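Long-range contacts in putative HpcE protein (Mycolicibacterium smegmatis, PDB 6V77), which belongs to the fumarylacetoacetate hydrolase family and carries a zinc ion bound at acidic residues of its mixed beta-sheet core: residues B[149-154]-B[271-276]; B[199-204]-B[259-264]. All blocks are in the same frame, centred on the assembly; numbering follows the deposited sequence. Where two conformers were deposited one is given.

Strand 269-277 is the neighbour of strand 260-265 in a five-stranded mixed sheet, so the two contacts share that sheet. Interaction 1 joins it to the large sheet through strand 144-155: every touching residue is buried, and side chains do the work. Interaction 2 lies within the smaller sheet, pairing strands 196-201 and 260-265 by backbone hydrogen bonds; it is only partly buried and carries charged groups on one face and apolar ones on the other. The two are stitched together by Gln-151 NE2, placed 2.8 Å from Thr-263 OG1, and by the backbone pairing of Leu-261 with Gln-273. Zinc belongs to the 149-154 side of interaction 1.

Interaction 1. Residues B[149-154]-B[271-276]; sequences VGQDLS and FTQRFV. With ZN (zinc ion), chain L.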
loop_
_atom_site.group_PDB
_atom_site.type_symbol
_atom_site.label_atom_id
_atom_site.label_comp_id
_atom_site.label_asym_id
_atom_site.label_seq_id
_atom_site.Cartn_x
_atom_site.Cartn_y
_atom_site.Cartn_z
ATOM N N VAL B 149 18.250 6.603 1.311
ATOM C CA VAL B 149 18.667 5.470 2.132
ATOM C C VAL B 149 17.447 4.950 2.871
ATOM O O VAL B 149 16.628 5.738 3.360
ATOM C CB VAL B 149 19.762 5.874 3.141
ATOM C CG1 VAL B 149 20.310 4.630 3.873
ATOM C CG2 VAL B 149 20.912 6.683 2.490
ATOM N N GLY B 150 17.320 3.626 2.974
ATOM C CA GLY B 150 16.233 3.044 3.744
ATOM C C GLY B 150 16.686 1.845 4.559
ATOM O O GLY B 150 17.747 1.259 4.317
ATOM N N GLN B 151 15.851 1.500 5.540
ATOM C CA GLN B 151 15.938 0.244 6.278
ATOM C C GLN B 151 14.640 -0.504 6.044
ATOM O O GLN B 151 13.565 0.089 6.143
ATOM C CB GLN B 151 16.118 0.478 7.773
ATOM C CG GLN B 151 17.580 0.517 8.228
ATOM C CD GLN B 151 18.250 -0.846 8.195
ATOM O OE1 GLN B 151 17.595 -1.881 8.341
ATOM N NE2 GLN B 151 19.578 -0.851 8.021
ATOM N N ASP B 152 14.729 -1.785 5.710
ATOM C CA ASP B 152 13.541 -2.643 5.733
ATOM C C ASP B 152 13.605 -3.486 7.004
ATOM O O ASP B 152 13.958 -4.664 6.984
ATOM C CB ASP B 152 13.453 -3.512 4.482
ATOM C CG ASP B 152 12.233 -4.407 4.484
ATOM O OD1 ASP B 152 11.325 -4.196 5.323
ATOM O OD2 ASP B 152 12.149 -5.319 3.645
ATOM N N LEU B 153 13.269 -2.858 8.133
ATOM C CA LEU B 153 13.298 -3.578 9.402
ATOM C C LEU B 153 12.209 -4.638 9.381
ATOM O O LEU B 153 11.114 -4.401 8.872
ATOM C CB LEU B 153 13.097 -2.619 10.574
ATOM C CG LEU B 153 14.212 -1.577 10.672
ATOM C CD1 LEU B 153 13.859 -0.477 11.659
ATOM C CD2 LEU B 153 15.476 -2.292 11.136
ATOM N N SER B 154 12.518 -5.811 9.928
ATOM C CA SER B 154 11.697 -7.000 9.709
ATOM C C SER B 154 11.588 -7.792 10.997
ATOM O O SER B 154 12.609 -8.243 11.522
ATOM C CB SER B 154 12.307 -7.881 8.608
ATOM O OG SER B 154 12.569 -7.125 7.415
ATOM N N PHE B 271 22.206 7.339 8.305
ATOM C CA PHE B 271 21.530 7.656 9.552
ATOM C C PHE B 271 21.786 6.558 10.571
ATOM O O PHE B 271 22.091 5.418 10.221
ATOM C CB PHE B 271 20.021 7.887 9.352
ATOM C CG PHE B 271 19.255 6.754 8.677
ATOM C CD1 PHE B 271 18.756 5.680 9.411
ATOM C CD2 PHE B 271 18.906 6.853 7.323
ATOM C CE1 PHE B 271 17.997 4.671 8.798
ATOM C CE2 PHE B 271 18.164 5.870 6.696
ATOM C CZ PHE B 271 17.692 4.774 7.425
ATOM N N THR B 272 21.641 6.919 11.841
ATOM C CA THR B 272 21.849 5.970 12.926
ATOM C C THR B 272 20.621 5.947 13.827
ATOM O O THR B 272 20.054 6.994 14.152
ATOM C CB THR B 272 23.120 6.317 13.729
ATOM O OG1 THR B 272 24.263 6.278 12.862
ATOM C CG2 THR B 272 23.330 5.310 14.858
ATOM N N GLN B 273 20.197 4.744 14.207
ATOM C CA GLN B 273 19.005 4.553 15.023
ATOM C C GLN B 273 19.337 3.665 16.207
ATOM O O GLN B 273 20.088 2.699 16.067
ATOM C CB GLN B 273 17.877 3.914 14.219
ATOM C CG GLN B 273 17.513 4.727 13.006
ATOM C CD GLN B 273 16.325 4.148 12.302
ATOM O OE1 GLN B 273 16.419 3.079 11.699
ATOM N NE2 GLN B 273 15.174 4.814 12.426
ATOM N N ARG B 274 18.758 3.981 17.367
ATOM C CA ARG B 274 18.917 3.166 18.564
ATOM C C ARG B 274 17.626 2.402 18.841
ATOM O O ARG B 274 16.529 2.956 18.718
ATOM C CB ARG B 274 19.292 4.036 19.770
ATOM N N PHE B 275 17.755 1.134 19.219
ATOM C CA PHE B 275 16.606 0.266 19.444
ATOM C C PHE B 275 16.330 0.091 20.927
ATOM O O PHE B 275 17.260 -0.098 21.721
ATOM C CB PHE B 275 16.829 -1.077 18.762
ATOM C CG PHE B 275 16.744 -0.969 17.274
ATOM C CD1 PHE B 275 15.558 -1.253 16.623
ATOM C CD2 PHE B 275 17.822 -0.485 16.540
ATOM C CE1 PHE B 275 15.463 -1.092 15.234
ATOM C CE2 PHE B 275 17.730 -0.334 15.170
ATOM C CZ PHE B 275 16.554 -0.642 14.524
ATOM N N VAL B 276 15.043 0.149 21.296
ATOM C CA VAL B 276 14.598 0.043 22.688
ATOM C C VAL B 276 13.356 -0.849 22.750
ATOM O O VAL B 276 12.610 -0.959 21.778
ATOM C CB VAL B 276 14.302 1.445 23.278
ATOM C CG1 VAL B 276 15.494 2.376 23.098
ATOM C CG2 VAL B 276 13.095 2.066 22.600
HETATM ZN ZN ZN L . 13.906 -6.090 2.236
HETATM O O HOH W 1 12.759 -5.179 0.664
#
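Val-149, well inside strand 144-155, turns CG1 anti to its backbone N (chi1 -173°), and this methyl meets Phe-271 CE2 at 3.8 Å as the two side chains run past one another, heading opposite ways. The Val-149 carbonyl O sits at the same ring's edge, in plane, 3.7 Å from Phe-271 CE2. A chi1 of 55° tucks Phe-271 CG between its own N and C, a cramped rotamer that lays the ring edge against the strand. Gly-150 continues along that edge, its carbonyl carbon near Phe-271 CZ. At Gln-151 the backbone N also lies at the edge, near the ring plane, while CG is 4.2 Å from Phe-271 CE1; OE1 is held by Glu-121 N and NE2 by Thr-263. Asp-152 turns the other way, CG anti to N (chi1 180°), and OD2 binds zinc at 2.4 Å together with Glu-121, Glu-123 and a water. OD1 forms a salt bridge with Lys-99, and Lys-171 hydrogen-bonds both OD2 and Ser-154 OG. Leu-153 returns to the contact tip to tip with Phe-275: CD2 lies 3.9 Å from Phe-275 CZ, and CD1 meets the ring edge in plane. Ser-154 OG donates back to Asp-152 O over 2.9 Å, from above the carbonyl plane. Phenyl rings against aliphatic groups and backbone thus join the sheets, buried Gln-273 NE2 bonding Val-108 O outside the contact, while two lysines and zinc probably keep Asp-152 ionised.

Interaction 2. Residues B[199-204]-B[259-264]; sequences AEINGE and DELRTY
Backbone hydrogen bonds set the register of this antiparallel pair. Glu-200 and Arg-262 form the hydrogen-bonded pair, each N giving to the other's O at 2.8 Å and lying in the carbonyl plane; Ala-199 with Thr-263 and Ile-201 with Leu-261 are the non-hydrogen-bonded pairs beside it. Beyond the last of these, Asn-202 N still donates to Glu-260 O, at 2.9 Å.

Asn-202 then uses its side chain as a further rung. Asn-202 OD1 accepts from Glu-260 N at 2.9 Å, with the donor above the amide plane, while Asn-202 ND2 gives to Asp-259 OD1 at 3.1 Å, meeting the carboxylate from above its plane. Asp-259 OD2 is taken by Ala-256 N, so both carboxylate oxygens have a partner.

Charge pairing occupies the face carrying Glu-200 and Arg-262. Their side chains run alongside one another, and Arg-262 NH1 forms a salt bridge with Glu-200 OE2 at 3.2 Å and a weak hydrogen bond to OE1. Arg-262 NE forms its stronger salt bridge with Glu-270 of strand 269-277, and Tyr-264 CB lies above one guanidinium face, displaced toward its rim. A water donates to Glu-200 OE2 and also hydrogen-bonds with Tyr-264 OH.

Apolar contact belongs to the other face, where Leu-261, CG anti to N (chi1 174°), brings CD1 to 3.7 Å from Ile-201 CG1 and 4.2 Å from Ala-199 CB. Trp-120 of strand 118-128 touches Ile-201 and Leu-261 from the large sheet.

Ile-201 to Glu-204 makes a type I' turn, closed by N-to-O bonds both ways between these two residues, with Asn-202 and Gly-203 at positive phi: the tight two-residue connection of a beta-hairpin, here between strands 196-201 and 204-210, with strand 260-265 as the hairpin's antiparallel neighbour.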
loop_
_atom_site.group_PDB
_atom_site.type_symbol
_atom_site.label_atom_id
_atom_site.label_comp_id
_atom_site.label_asym_id
_atom_site.label_seq_id
_atom_site.Cartn_x
_atom_site.Cartn_y
_atom_site.Cartn_z
ATOM N N ALA B 199 25.684 -1.353 6.574
ATOM C CA ALA B 199 25.080 -1.136 7.878
ATOM C C ALA B 199 26.058 -1.629 8.921
ATOM O O ALA B 199 26.818 -2.568 8.668
ATOM C CB ALA B 199 23.741 -1.870 8.040
ATOM N N GLU B 200 26.040 -0.974 10.086
ATOM C CA GLU B 200 26.886 -1.341 11.221
ATOM C C GLU B 200 26.033 -1.362 12.480
ATOM O O GLU B 200 25.089 -0.578 12.618
ATOM C CB GLU B 200 28.065 -0.355 11.414
ATOM C CG GLU B 200 28.913 -0.221 10.177
ATOM C CD GLU B 200 29.702 1.068 10.133
ATOM O OE1 GLU B 200 29.575 1.895 11.066
ATOM O OE2 GLU B 200 30.450 1.243 9.149
ATOM N N ILE B 201 26.359 -2.276 13.396
ATOM C CA ILE B 201 25.688 -2.363 14.682
ATOM C C ILE B 201 26.754 -2.154 15.746
ATOM O O ILE B 201 27.753 -2.883 15.774
ATOM C CB ILE B 201 24.986 -3.711 14.887
ATOM C CG1 ILE B 201 23.890 -3.893 13.841
ATOM C CG2 ILE B 201 24.412 -3.789 16.295
ATOM C CD1 ILE B 201 23.180 -5.201 13.978
ATOM N N ASN B 202 26.557 -1.137 16.584
ATOM C CA ASN B 202 27.519 -0.776 17.616
ATOM C C ASN B 202 28.923 -0.645 17.029
ATOM O O ASN B 202 29.919 -1.046 17.631
ATOM C CB ASN B 202 27.459 -1.784 18.757
ATOM C CG ASN B 202 26.053 -1.927 19.305
ATOM O OD1 ASN B 202 25.282 -0.966 19.298
ATOM N ND2 ASN B 202 25.704 -3.128 19.763
ATOM N N GLY B 203 28.993 -0.095 15.811
ATOM C CA GLY B 203 30.271 0.180 15.175
ATOM C C GLY B 203 30.909 -0.975 14.425
ATOM O O GLY B 203 32.003 -0.804 13.878
ATOM N N GLU B 204 30.266 -2.136 14.369
ATOM C CA GLU B 204 30.785 -3.309 13.673
ATOM C C GLU B 204 29.994 -3.497 12.385
ATOM O O GLU B 204 28.762 -3.505 12.419
ATOM C CB GLU B 204 30.665 -4.553 14.561
ATOM C CG GLU B 204 30.550 -5.889 13.818
ATOM C CD GLU B 204 30.093 -7.045 14.716
ATOM O OE1 GLU B 204 30.001 -6.856 15.946
ATOM O OE2 GLU B 204 29.816 -8.143 14.187
ATOM N N ASP B 259 20.998 -1.472 21.110
ATOM C CA ASP B 259 21.777 -1.544 19.876
ATOM C C ASP B 259 21.619 -0.261 19.074
ATOM O O ASP B 259 20.538 0.327 19.021
ATOM C CB ASP B 259 21.334 -2.724 19.004
ATOM C CG ASP B 259 21.885 -4.043 19.469
ATOM O OD1 ASP B 259 22.770 -4.039 20.345
ATOM O OD2 ASP B 259 21.422 -5.089 18.959
ATOM N N GLU B 260 22.710 0.168 18.446
ATOM C CA GLU B 260 22.717 1.317 17.551
ATOM C C GLU B 260 23.050 0.829 16.153
ATOM O O GLU B 260 24.088 0.192 15.942
ATOM C CB GLU B 260 23.732 2.369 18.002
ATOM C CG GLU B 260 23.241 3.232 19.135
ATOM C CD GLU B 260 24.147 4.407 19.374
ATOM O OE1 GLU B 260 23.850 5.505 18.858
ATOM O OE2 GLU B 260 25.172 4.219 20.060
ATOM N N LEU B 261 22.180 1.145 15.202
ATOM C CA LEU B 261 22.276 0.639 13.843
ATOM C C LEU B 261 22.524 1.832 12.937
ATOM O O LEU B 261 21.647 2.691 12.785
ATOM C CB LEU B 261 20.995 -0.090 13.445
ATOM C CG LEU B 261 20.861 -0.563 11.995
ATOM C CD1 LEU B 261 21.805 -1.720 11.743
ATOM C CD2 LEU B 261 19.413 -0.970 11.718
ATOM N N ARG B 262 23.700 1.878 12.331
ATOM C CA ARG B 262 24.040 2.920 11.375
ATOM C C ARG B 262 23.863 2.349 9.973
ATOM O O ARG B 262 24.367 1.265 9.668
ATOM C CB ARG B 262 25.472 3.423 11.604
ATOM C CG ARG B 262 25.969 4.386 10.514
ATOM C CD ARG B 262 27.357 4.950 10.848
ATOM N NE ARG B 262 27.825 5.776 9.748
ATOM C CZ ARG B 262 28.531 5.317 8.716
ATOM N NH1 ARG B 262 28.889 4.040 8.660
ATOM N NH2 ARG B 262 28.892 6.144 7.748
ATOM N N THR B 263 23.129 3.069 9.129
ATOM C CA THR B 263 22.776 2.629 7.789
ATOM C C THR B 263 23.315 3.683 6.828
ATOM O O THR B 263 23.161 4.876 7.091
ATOM C CB THR B 263 21.249 2.503 7.657
ATOM O OG1 THR B 263 20.747 1.582 8.635
ATOM C CG2 THR B 263 20.822 2.044 6.261
ATOM N N TYR B 264 23.982 3.267 5.748
ATOM C CA TYR B 264 24.563 4.271 4.851
ATOM C C TYR B 264 24.549 3.819 3.399
ATOM O O TYR B 264 24.581 2.627 3.090
ATOM C CB TYR B 264 26.011 4.615 5.244
ATOM C CG TYR B 264 26.983 3.472 5.029
ATOM C CD1 TYR B 264 27.612 3.278 3.794
ATOM C CD2 TYR B 264 27.267 2.583 6.056
ATOM C CE1 TYR B 264 28.486 2.219 3.598
ATOM C CE2 TYR B 264 28.133 1.525 5.865
ATOM C CZ TYR B 264 28.744 1.353 4.631
ATOM O OH TYR B 264 29.610 0.299 4.453
HETATM O O HOH W 2 30.829 -0.362 6.878
HETATM O O HOH W 3 26.751 1.476 14.617
#